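Local coordinates for protein putative tagatose-6-phosphate ketose/aldose isomerase (Escherichia coli, PDB 3C3J) that is of uncertain function but belongs to the SIS family, with two related alpha/beta domains each built round a parallel beta sheet, at residues R21-A26 with F342-Q347; G68-P73 with T178-C183; T165-R168 with M172-S175; A201-A206 with R331-V336. All blocks are in the same frame, centred on the assembly; numbering follows the deposited sequence.

Contact 1: residues R21-A26 with F342-Q347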
loop_
_atom_site.group_PDB
_atom_site.type_symbol
_atom_site.label_atom_id
_atom_site.label_comp_id
_atom_site.label_asym_id
_atom_site.label_seq_id
_atom_site.Cartn_x
_atom_site.Cartn_y
_atom_site.Cartn_z
ATOM N N ARG A 21 -4.168 17.160 21.662
ATOM C CA ARG A 21 -5.222 18.094 22.067
ATOM C C ARG A 21 -5.185 19.448 21.344
ATOM O O ARG A 21 -6.236 20.064 21.187
ATOM C CB ARG A 21 -5.201 18.296 23.573
ATOM C CG ARG A 21 -5.601 17.066 24.345
ATOM C CD ARG A 21 -5.647 17.377 25.823
ATOM N NE ARG A 21 -6.089 16.260 26.667
ATOM C CZ ARG A 21 -7.359 15.889 26.819
ATOM N NH1 ARG A 21 -8.319 16.473 26.132
ATOM N NH2 ARG A 21 -7.670 14.894 27.642
ATOM N N HIS A 22 -4.006 19.922 20.926
ATOM C CA HIS A 22 -3.906 21.211 20.218
ATOM C C HIS A 22 -4.173 21.159 18.704
ATOM O O HIS A 22 -4.043 22.167 18.004
ATOM C CB HIS A 22 -2.612 21.983 20.580
ATOM C CG HIS A 22 -1.333 21.461 19.986
ATOM N ND1 HIS A 22 -1.236 20.881 18.740
ATOM C CD2 HIS A 22 -0.066 21.517 20.466
ATOM C CE1 HIS A 22 0.031 20.596 18.488
ATOM N NE2 HIS A 22 0.759 20.964 19.525
ATOM N N GLN A 23 -4.598 19.999 18.210
ATOM C CA GLN A 23 -4.870 19.827 16.779
ATOM C C GLN A 23 -5.964 20.734 16.186
ATOM O O GLN A 23 -5.669 21.471 15.226
ATOM C CB GLN A 23 -5.136 18.368 16.484
ATOM C CG GLN A 23 -3.839 17.585 16.365
ATOM C CD GLN A 23 -4.096 16.103 16.202
ATOM O OE1 GLN A 23 -4.725 15.469 17.070
ATOM N NE2 GLN A 23 -3.645 15.543 15.089
ATOM N N PRO A 24 -7.200 20.714 16.744
ATOM C CA PRO A 24 -8.236 21.590 16.170
ATOM C C PRO A 24 -7.787 23.061 16.051
ATOM O O PRO A 24 -7.957 23.685 15.001
ATOM C CB PRO A 24 -9.432 21.394 17.135
ATOM C CG PRO A 24 -9.211 20.110 17.723
ATOM C CD PRO A 24 -7.751 19.922 17.858
ATOM N N ARG A 25 -7.120 23.568 17.077
ATOM C CA ARG A 25 -6.658 24.936 17.065
ATOM C C ARG A 25 -5.576 25.145 16.021
ATOM O O ARG A 25 -5.571 26.152 15.320
ATOM C CB ARG A 25 -6.109 25.307 18.440
ATOM C CG ARG A 25 -5.723 26.755 18.595
ATOM C CD ARG A 25 -5.478 27.058 20.017
ATOM N NE ARG A 25 -4.350 26.262 20.494
ATOM C CZ ARG A 25 -3.928 26.244 21.746
ATOM N NH1 ARG A 25 -4.545 26.952 22.663
ATOM N NH2 ARG A 25 -2.885 25.509 22.074
ATOM N N ALA A 26 -4.661 24.184 15.929
ATOM C CA ALA A 26 -3.571 24.254 14.943
ATOM C C ALA A 26 -4.104 24.239 13.497
ATOM O O ALA A 26 -3.591 24.961 12.623
ATOM C CB ALA A 26 -2.557 23.118 15.185
ATOM N N PHE A 342 -11.593 10.135 12.618
ATOM C CA PHE A 342 -11.133 8.775 12.938
ATOM C C PHE A 342 -9.766 8.801 13.611
ATOM O O PHE A 342 -9.536 8.077 14.581
ATOM C CB PHE A 342 -11.080 7.901 11.692
ATOM C CG PHE A 342 -12.430 7.660 11.052
ATOM C CD1 PHE A 342 -13.478 7.118 11.786
ATOM C CD2 PHE A 342 -12.640 7.963 9.719
ATOM C CE1 PHE A 342 -14.725 6.894 11.192
ATOM C CE2 PHE A 342 -13.872 7.739 9.112
ATOM C CZ PHE A 342 -14.924 7.200 9.857
ATOM N N LEU A 343 -8.869 9.642 13.106
ATOM C CA LEU A 343 -7.542 9.769 13.666
ATOM C C LEU A 343 -7.537 10.195 15.144
ATOM O O LEU A 343 -6.680 9.752 15.894
ATOM C CB LEU A 343 -6.670 10.713 12.806
ATOM C CG LEU A 343 -6.169 10.047 11.518
ATOM C CD1 LEU A 343 -5.441 11.066 10.648
ATOM C CD2 LEU A 343 -5.293 8.781 11.754
HETATM N N MSE A 344 -8.491 11.029 15.549
HETATM C CA MSE A 344 -8.616 11.423 16.965
HETATM C C MSE A 344 -8.727 10.189 17.860
HETATM O O MSE A 344 -8.037 10.113 18.889
HETATM C CB MSE A 344 -9.833 12.342 17.198
HETATM C CG MSE A 344 -9.823 13.648 16.410
HETATM SE SE MSE A 344 -8.214 14.795 16.761
HETATM C CE MSE A 344 -7.068 14.211 15.218
ATOM N N TYR A 345 -9.557 9.224 17.461
ATOM C CA TYR A 345 -9.715 7.983 18.224
ATOM C C TYR A 345 -8.443 7.136 18.171
ATOM O O TYR A 345 -7.991 6.675 19.209
ATOM C CB TYR A 345 -10.935 7.170 17.771
ATOM C CG TYR A 345 -12.248 7.893 17.956
ATOM C CD1 TYR A 345 -12.887 7.919 19.191
ATOM C CD2 TYR A 345 -12.861 8.541 16.881
ATOM C CE1 TYR A 345 -14.087 8.605 19.358
ATOM C CE2 TYR A 345 -14.045 9.219 17.033
ATOM C CZ TYR A 345 -14.661 9.242 18.272
ATOM O OH TYR A 345 -15.848 9.912 18.413
ATOM N N ALA A 346 -7.868 6.948 16.971
ATOM C CA ALA A 346 -6.669 6.141 16.804
ATOM C C ALA A 346 -5.453 6.678 17.587
ATOM O O ALA A 346 -4.687 5.903 18.200
ATOM C CB ALA A 346 -6.328 6.019 15.306
ATOM N N GLN A 347 -5.264 7.997 17.559
ATOM C CA GLN A 347 -4.120 8.609 18.255
ATOM C C GLN A 347 -4.239 8.443 19.767
ATOM O O GLN A 347 -3.280 8.057 20.456
ATOM C CB GLN A 347 -4.009 10.091 17.921
ATOM C CG GLN A 347 -3.661 10.428 16.475
ATOM C CD GLN A 347 -3.867 11.920 16.192
ATOM O OE1 GLN A 347 -4.577 12.600 16.941
ATOM N NE2 GLN A 347 -3.291 12.418 15.103
#

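Contact 2: residues G68-P73 with T178-C183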
loop_
_atom_site.group_PDB
_atom_site.type_symbol
_atom_site.label_atom_id
_atom_site.label_comp_id
_atom_site.label_asym_id
_atom_site.label_seq_id
_atom_site.Cartn_x
_atom_site.Cartn_y
_atom_site.Cartn_z
ATOM N N GLY A 68 -0.652 11.470 1.479
ATOM C CA GLY A 68 -0.971 11.244 0.085
ATOM C C GLY A 68 -1.859 10.042 -0.099
ATOM O O GLY A 68 -2.709 10.043 -0.960
ATOM N N ASP A 69 -1.648 8.993 0.690
ATOM C CA ASP A 69 -2.521 7.806 0.664
ATOM C C ASP A 69 -3.973 8.159 0.958
ATOM O O ASP A 69 -4.889 7.622 0.307
ATOM C CB ASP A 69 -2.037 6.731 1.623
ATOM C CG ASP A 69 -0.708 6.090 1.186
ATOM O OD1 ASP A 69 -0.285 6.274 0.034
ATOM O OD2 ASP A 69 -0.074 5.403 2.019
ATOM N N ILE A 70 -4.186 9.072 1.903
ATOM C CA ILE A 70 -5.549 9.495 2.255
ATOM C C ILE A 70 -6.143 10.438 1.187
ATOM O O ILE A 70 -7.303 10.246 0.781
ATOM C CB ILE A 70 -5.603 10.133 3.636
ATOM C CG1 ILE A 70 -5.134 9.125 4.700
ATOM C CG2 ILE A 70 -7.024 10.610 3.983
ATOM C CD1 ILE A 70 -4.815 9.733 6.042
ATOM N N ILE A 71 -5.376 11.419 0.712
ATOM C CA ILE A 71 -5.957 12.528 -0.045
ATOM C C ILE A 71 -5.663 12.590 -1.544
ATOM O O ILE A 71 -6.369 13.320 -2.234
ATOM C CB ILE A 71 -5.631 13.915 0.589
ATOM C CG1 ILE A 71 -4.153 14.311 0.419
ATOM C CG2 ILE A 71 -6.057 13.981 2.073
ATOM C CD1 ILE A 71 -3.846 15.728 0.982
ATOM N N ALA A 72 -4.616 11.903 -2.053
ATOM C CA ALA A 72 -4.241 12.034 -3.472
ATOM C C ALA A 72 -5.375 11.619 -4.440
ATOM O O ALA A 72 -5.686 12.348 -5.393
ATOM C CB ALA A 72 -2.943 11.278 -3.765
ATOM N N PRO A 73 -6.030 10.476 -4.183
ATOM C CA PRO A 73 -7.108 10.097 -5.102
ATOM C C PRO A 73 -8.262 11.080 -5.103
ATOM O O PRO A 73 -8.724 11.457 -6.167
ATOM C CB PRO A 73 -7.559 8.733 -4.576
ATOM C CG PRO A 73 -6.366 8.227 -3.784
ATOM C CD PRO A 73 -5.823 9.445 -3.148
ATOM N N THR A 178 -2.116 18.578 10.523
ATOM C CA THR A 178 -2.086 19.967 10.075
ATOM C C THR A 178 -1.550 20.083 8.644
ATOM O O THR A 178 -2.096 20.837 7.819
ATOM C CB THR A 178 -1.349 20.904 11.087
ATOM O OG1 THR A 178 -1.879 20.686 12.408
ATOM C CG2 THR A 178 -1.543 22.383 10.681
HETATM N N MSE A 179 -0.539 19.280 8.321
HETATM C CA MSE A 179 -0.033 19.213 6.956
HETATM C C MSE A 179 -1.105 18.724 5.993
HETATM O O MSE A 179 -1.237 19.279 4.908
HETATM C CB MSE A 179 1.222 18.327 6.874
HETATM C CG MSE A 179 2.443 19.005 7.489
HETATM SE SE MSE A 179 4.130 18.017 7.239
HETATM C CE MSE A 179 3.599 16.323 7.949
HETATM N N MSE A 180 -1.879 17.717 6.409
HETATM C CA MSE A 180 -2.932 17.175 5.584
HETATM C C MSE A 180 -4.036 18.197 5.283
HETATM O O MSE A 180 -4.454 18.354 4.138
HETATM C CB MSE A 180 -3.542 15.927 6.220
HETATM C CG MSE A 180 -4.576 15.279 5.323
HETATM SE SE MSE A 180 -4.823 13.394 5.754
HETATM C CE MSE A 180 -5.325 13.547 7.680
ATOM N N ALA A 181 -4.512 18.870 6.324
ATOM C CA ALA A 181 -5.532 19.921 6.190
ATOM C C ALA A 181 -5.022 21.060 5.324
ATOM O O ALA A 181 -5.763 21.595 4.497
ATOM C CB ALA A 181 -5.933 20.451 7.563
ATOM N N SER A 182 -3.749 21.417 5.502
ATOM C CA SER A 182 -3.143 22.483 4.690
ATOM C C SER A 182 -3.107 22.118 3.196
ATOM O O SER A 182 -3.485 22.931 2.347
ATOM C CB SER A 182 -1.748 22.844 5.196
ATOM O OG SER A 182 -1.806 23.162 6.582
ATOM N N CYS A 183 -2.658 20.907 2.886
ATOM C CA CYS A 183 -2.604 20.442 1.503
ATOM C C CYS A 183 -3.986 20.454 0.843
ATOM O O CYS A 183 -4.132 20.967 -0.252
ATOM C CB CYS A 183 -1.983 19.048 1.396
ATOM S SG CYS A 183 -1.578 18.599 -0.323
#

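Contact 3: residues T165-R168 with M172-S175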
loop_
_atom_site.group_PDB
_atom_site.type_symbol
_atom_site.label_atom_id
_atom_site.label_comp_id
_atom_site.label_asym_id
_atom_site.label_seq_id
_atom_site.Cartn_x
_atom_site.Cartn_y
_atom_site.Cartn_z
ATOM N N THR A 165 3.033 22.636 15.870
ATOM C CA THR A 165 2.917 21.360 15.155
ATOM C C THR A 165 4.274 20.706 14.855
ATOM O O THR A 165 4.300 19.639 14.264
ATOM C CB THR A 165 2.097 21.481 13.837
ATOM O OG1 THR A 165 2.854 22.214 12.849
ATOM C CG2 THR A 165 0.760 22.149 14.093
ATOM N N HIS A 166 5.392 21.324 15.253
ATOM C CA HIS A 166 6.693 20.654 15.179
ATOM C C HIS A 166 6.732 19.710 16.381
ATOM O O HIS A 166 7.340 20.025 17.407
ATOM C CB HIS A 166 7.848 21.650 15.214
ATOM C CG HIS A 166 9.197 21.042 14.922
ATOM N ND1 HIS A 166 10.295 21.801 14.586
ATOM C CD2 HIS A 166 9.616 19.752 14.883
ATOM C CE1 HIS A 166 11.339 21.012 14.388
ATOM N NE2 HIS A 166 10.955 19.763 14.566
ATOM N N ASP A 167 6.042 18.572 16.246
ATOM C CA ASP A 167 5.776 17.656 17.358
ATOM C C ASP A 167 7.065 17.189 18.027
ATOM O O ASP A 167 8.020 16.774 17.341
ATOM C CB ASP A 167 4.994 16.419 16.887
ATOM C CG ASP A 167 3.569 16.729 16.439
ATOM O OD1 ASP A 167 2.913 17.661 16.979
ATOM O OD2 ASP A 167 3.086 15.989 15.550
ATOM N N ARG A 168 7.091 17.292 19.355
ATOM C CA ARG A 168 8.192 16.786 20.185
ATOM C C ARG A 168 8.084 15.267 20.396
ATOM O O ARG A 168 9.101 14.582 20.499
ATOM C CB ARG A 168 8.212 17.479 21.547
ATOM C CG ARG A 168 8.556 18.952 21.522
ATOM C CD ARG A 168 8.557 19.523 22.924
ATOM N NE ARG A 168 8.743 20.964 22.939
ATOM C CZ ARG A 168 9.905 21.584 22.770
ATOM N NH1 ARG A 168 9.977 22.904 22.806
ATOM N NH2 ARG A 168 10.990 20.902 22.546
HETATM N N MSE A 172 4.165 11.209 15.302
HETATM C CA MSE A 172 3.577 12.431 14.754
HETATM C C MSE A 172 2.070 12.428 14.944
HETATM O O MSE A 172 1.417 11.425 14.687
HETATM C CB MSE A 172 3.874 12.540 13.267
HETATM C CG MSE A 172 5.327 12.762 12.914
HETATM SE SE MSE A 172 5.541 12.652 10.944
HETATM C CE MSE A 172 4.432 14.176 10.350
ATOM N N THR A 173 1.526 13.545 15.404
ATOM C CA THR A 173 0.076 13.713 15.560
ATOM C C THR A 173 -0.332 15.034 14.885
ATOM O O THR A 173 -0.806 15.033 13.719
ATOM C CB THR A 173 -0.352 13.644 17.058
ATOM O OG1 THR A 173 0.277 14.683 17.821
ATOM C CG2 THR A 173 0.003 12.266 17.661
ATOM N N SER A 174 -0.149 16.154 15.580
ATOM C CA SER A 174 -0.558 17.455 14.992
ATOM C C SER A 174 0.214 17.825 13.726
ATOM O O SER A 174 -0.307 18.558 12.885
ATOM C CB SER A 174 -0.481 18.613 16.008
ATOM O OG SER A 174 0.846 18.994 16.324
ATOM N N SER A 175 1.444 17.344 13.575
ATOM C CA SER A 175 2.222 17.629 12.350
ATOM C C SER A 175 1.497 17.021 11.126
ATOM O O SER A 175 1.155 17.734 10.173
ATOM C CB SER A 175 3.653 17.110 12.477
ATOM O OG SER A 175 3.669 15.752 12.868
#

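Contact 4: residues A201-A206 with R331-V336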
loop_
_atom_site.group_PDB
_atom_site.type_symbol
_atom_site.label_atom_id
_atom_site.label_comp_id
_atom_site.label_asym_id
_atom_site.label_seq_id
_atom_site.Cartn_x
_atom_site.Cartn_y
_atom_site.Cartn_z
ATOM N N ALA A 201 -12.747 20.954 12.767
ATOM C CA ALA A 201 -12.091 21.319 14.010
ATOM C C ALA A 201 -13.085 21.236 15.163
ATOM O O ALA A 201 -12.766 20.688 16.199
ATOM C CB ALA A 201 -11.488 22.750 13.909
ATOM N N ASP A 202 -14.286 21.775 14.973
ATOM C CA ASP A 202 -15.342 21.707 16.011
ATOM C C ASP A 202 -15.692 20.253 16.406
ATOM O O ASP A 202 -15.829 19.928 17.567
ATOM C CB ASP A 202 -16.644 22.382 15.534
ATOM C CG ASP A 202 -16.589 23.928 15.541
ATOM O OD1 ASP A 202 -15.599 24.532 16.020
ATOM O OD2 ASP A 202 -17.571 24.546 15.043
ATOM N N ARG A 203 -15.847 19.389 15.410
ATOM C CA ARG A 203 -16.226 18.022 15.655
ATOM C C ARG A 203 -15.111 17.259 16.327
ATOM O O ARG A 203 -15.357 16.514 17.245
ATOM C CB ARG A 203 -16.631 17.342 14.364
ATOM C CG ARG A 203 -17.425 16.093 14.571
ATOM C CD ARG A 203 -17.649 15.432 13.230
ATOM N NE ARG A 203 -18.828 14.602 13.231
ATOM C CZ ARG A 203 -19.299 14.011 12.145
ATOM N NH1 ARG A 203 -18.660 14.133 10.987
ATOM N NH2 ARG A 203 -20.400 13.300 12.211
ATOM N N CYS A 204 -13.871 17.487 15.889
ATOM C CA CYS A 204 -12.732 16.823 16.514
ATOM C C CYS A 204 -12.505 17.326 17.949
ATOM O O CYS A 204 -12.152 16.533 18.831
ATOM C CB CYS A 204 -11.486 16.964 15.635
ATOM S SG CYS A 204 -11.638 15.957 14.132
ATOM N N GLN A 205 -12.752 18.608 18.191
ATOM C CA GLN A 205 -12.727 19.145 19.569
ATOM C C GLN A 205 -13.803 18.456 20.418
ATOM O O GLN A 205 -13.544 18.103 21.564
ATOM C CB GLN A 205 -12.895 20.677 19.558
ATOM C CG GLN A 205 -12.840 21.389 20.932
ATOM C CD GLN A 205 -11.428 21.464 21.514
ATOM O OE1 GLN A 205 -10.474 20.936 20.937
ATOM N NE2 GLN A 205 -11.292 22.109 22.683
ATOM N N ALA A 206 -14.993 18.249 19.859
ATOM C CA ALA A 206 -16.063 17.489 20.561
ATOM C C ALA A 206 -15.675 16.025 20.854
ATOM O O ALA A 206 -16.037 15.471 21.918
ATOM C CB ALA A 206 -17.378 17.550 19.779
ATOM N N ARG A 331 -22.722 18.578 10.272
ATOM C CA ARG A 331 -23.109 18.479 8.866
ATOM C C ARG A 331 -22.494 17.225 8.222
ATOM O O ARG A 331 -21.630 16.560 8.815
ATOM C CB ARG A 331 -22.638 19.694 8.098
ATOM C CG ARG A 331 -21.103 19.820 8.062
ATOM C CD ARG A 331 -20.674 20.646 6.928
ATOM N NE ARG A 331 -19.278 21.068 7.040
ATOM C CZ ARG A 331 -18.242 20.426 6.493
ATOM N NH1 ARG A 331 -18.407 19.308 5.791
ATOM N NH2 ARG A 331 -17.031 20.924 6.635
ATOM N N HIS A 332 -22.937 16.912 7.010
ATOM C CA HIS A 332 -22.341 15.784 6.262
ATOM C C HIS A 332 -20.876 16.124 6.016
ATOM O O HIS A 332 -20.563 17.253 5.629
ATOM C CB HIS A 332 -23.042 15.562 4.920
ATOM C CG HIS A 332 -22.453 14.445 4.122
ATOM N ND1 HIS A 332 -21.569 14.661 3.090
ATOM C CD2 HIS A 332 -22.573 13.101 4.240
ATOM C CE1 HIS A 332 -21.189 13.499 2.585
ATOM N NE2 HIS A 332 -21.791 12.535 3.256
ATOM N N PHE A 333 -19.995 15.168 6.299
ATOM C CA PHE A 333 -18.575 15.265 6.003
ATOM C C PHE A 333 -18.255 14.309 4.852
ATOM O O PHE A 333 -18.791 13.202 4.779
ATOM C CB PHE A 333 -17.719 14.813 7.206
ATOM C CG PHE A 333 -17.498 15.854 8.280
ATOM C CD1 PHE A 333 -18.385 16.907 8.485
ATOM C CD2 PHE A 333 -16.411 15.710 9.162
ATOM C CE1 PHE A 333 -18.169 17.829 9.501
ATOM C CE2 PHE A 333 -16.202 16.600 10.190
ATOM C CZ PHE A 333 -17.096 17.667 10.368
ATOM N N ILE A 334 -17.346 14.709 3.981
ATOM C CA ILE A 334 -16.797 13.805 2.990
ATOM C C ILE A 334 -15.662 12.980 3.637
ATOM O O ILE A 334 -15.246 13.262 4.777
ATOM C CB ILE A 334 -16.324 14.550 1.733
ATOM C CG1 ILE A 334 -15.209 15.548 2.051
ATOM C CG2 ILE A 334 -17.513 15.263 1.022
ATOM C CD1 ILE A 334 -14.618 16.256 0.791
ATOM N N ASP A 335 -15.180 11.943 2.957
ATOM C CA ASP A 335 -14.270 11.023 3.632
ATOM C C ASP A 335 -12.936 11.649 4.019
ATOM O O ASP A 335 -12.388 11.308 5.061
ATOM C CB ASP A 335 -14.093 9.712 2.871
ATOM C CG ASP A 335 -15.224 8.714 3.139
ATOM O OD1 ASP A 335 -15.956 8.863 4.157
ATOM O OD2 ASP A 335 -15.383 7.762 2.336
ATOM N N VAL A 336 -12.427 12.581 3.220
ATOM C CA VAL A 336 -11.164 13.222 3.598
ATOM C C VAL A 336 -11.333 14.088 4.867
ATOM O O VAL A 336 -10.366 14.275 5.620
ATOM C CB VAL A 336 -10.505 14.030 2.443
ATOM C CG1 VAL A 336 -10.041 13.087 1.283
ATOM C CG2 VAL A 336 -11.439 15.198 1.936
HETATM O O HOH W 1 -22.294 13.971 9.896
#

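Contact 1: residues R21-A26 with F342-Q347
The side-chain amides of Q23 and Q347 meet end to end, with 2.9 Å between the atoms modelled as OE1 of Q23 and OE1 of Q347; O and N may be exchanged in either group, so the atom types at this meeting are not settled. The contact brings the start of helix 23-49 against helix 335-356, the last helix of the second SIS domain. Q23 and Q347 reach for each other from opposite directions, and their amide planes differ by only 26°, so the two flat groups lie almost in one plane. Q347 gets there on an extended chain, with CG beside its backbone N (chi1 -66°). Glutamine suits both places: it spans the gap between the helices without burying a full charge. The selenomethionine M344 bends at chi2 (-58°) and again at chi3, which carries its end towards Q23. Its selenoether chain also packs on C204 and I207 of helix 198-210. The contact is buried, and the neighbouring L343 turns to M180 of helix 174-187, so the last helix is packed on more than one side. The methyl CE of M344 lies 3.7 Å from CD of Q23, a contact that holds whichever way the amide is turned.

Contact 2: residues G68-P73 with T178-C183
M180, a selenomethionine, holds CG anti to its backbone N (chi1 -176°) and stays extended until a bend at chi3, a course that delivers SE to the two isoleucines of 68-73. I71 answers with CG1 between its backbone N and carbonyl carbon (chi1 71°), which leaves CG2 for M180 and sends CD1 on to C183. The segments 68-73 and 178-183 run side by side in the same direction, 10° apart with their axes 10.7 Å from each other, and both belong to the first SIS domain. SE of M180 rests 3.7 Å from CD1 of I70, the two side chains crossing at about a right angle. Further along, CG2 of I71 touches CG of M180 at 3.8 Å, and CD1 of I71 lies 3.8 Å from CB of C183. Branched isoleucine offers two arms to separate partners, while the small cysteine lets one of them come close. S182 bonds T178 O and S30 of helix 23-49. All four touching residues are buried and meet through apolar groups, which implies cohesion by shape and dispersion, with no directional bonds between the two segments.

Contact 3: residues T165-R168 with M172-S175
D167 turns its carboxylate into the first turn of helix 174-187, where OD2 is gripped by three donors on S175 and T173. The chain arrives through an inverse gamma turn centred on H166, closed by a weak bond from D167 N to T165 O, so the arrangement joins a tight turn to a helix N-terminus. None of the three donors lies in the carboxylate plane: S175 OG (2.8 Å from D167 OD2), T173 N and S175 N all approach from well above it. The two backbone bonds are nearly straight, with N-H...O angles of 160° for T173 and 163° for S175. S175 uses both its groups because OG stands between its backbone N and carbonyl carbon (chi1 52°), near the N-H of the same residue. S174 OG is modelled 2.5 Å from D167 OD1, but its position is less sure. Aspartate suits this buried place, since its short, doubly accepting group reaches amides left without partners at a helix start, and the helix dipole would probably stabilise its negative charge. T173 sits at the N-cap, yet its own side chain makes no capping bond. T165 packs next to this corner, its OG1 bonded to P162 O, while its backbone O lies 3.2 Å from CB of S175 and its CG2 rests 3.9 Å from S174 O.

Contact 4: residues A201-A206 with R331-V336
R203 stretches its side chain out from helix 198-210 and brings the guanidinium, edge first, over one face of the F333 ring, a cation-pi interaction. CG stands anti to the backbone N (chi1 -162°) and the chain remains extended through to NE, long enough to pass CD across the ring, 3.6 Å from CE2 of F333. CZ of R203 lies 4.4 Å from the ring centroid, only 7° off the ring normal. The two planes stand 73° apart, and NH1 is the atom that dips to the face, displaced toward the rim, 3.3 Å from CD2 of F333. The guanidinium has other partners: NE bonds the P328 carbonyl, and NH2 has a weak bond of 3.1 Å to a water that donates to R331 O at 2.9 Å. F333 has CG beside its backbone N, which turns the ring toward the helix. R331 takes part from its own segment: its CG lies at the ring edge, and CE1 of F333 sits 3.9 Å above its guanidinium. That group is fixed by D199, E337, T196 and the carbonyl of H332, which NH1 reaches at 3.0 Å. Arginine suits both places through its long aliphatic arm and many donors; phenylalanine offers an electron-rich pi face, and apolar carbons for CD of R203. The whole is a cation-pi pair in which the guanidinium stands edge-on over the ring face, anchoring helix 198-210 to the loop that leads into the last helix of the second SIS domain.

Starting from the N terminus, 21-26 opens the longest loop, which contact 1 closes only when helix 335-356 is reached; the other three contacts all fall within it. Contact 2 opens at 68-73 and closes at 178-183, bringing together two helices of the first SIS domain, and the short contact 3 lies within that span, at the start of helix 174-187. Contact 4 follows in series, from helix 198-210 to the entry of helix 335-356, and none of the loops cross. A26 touches T165 and T178, M344 meets C204, and V336 reaches I71, so helix 23-49 and the last helix bind the two halves of the chain together.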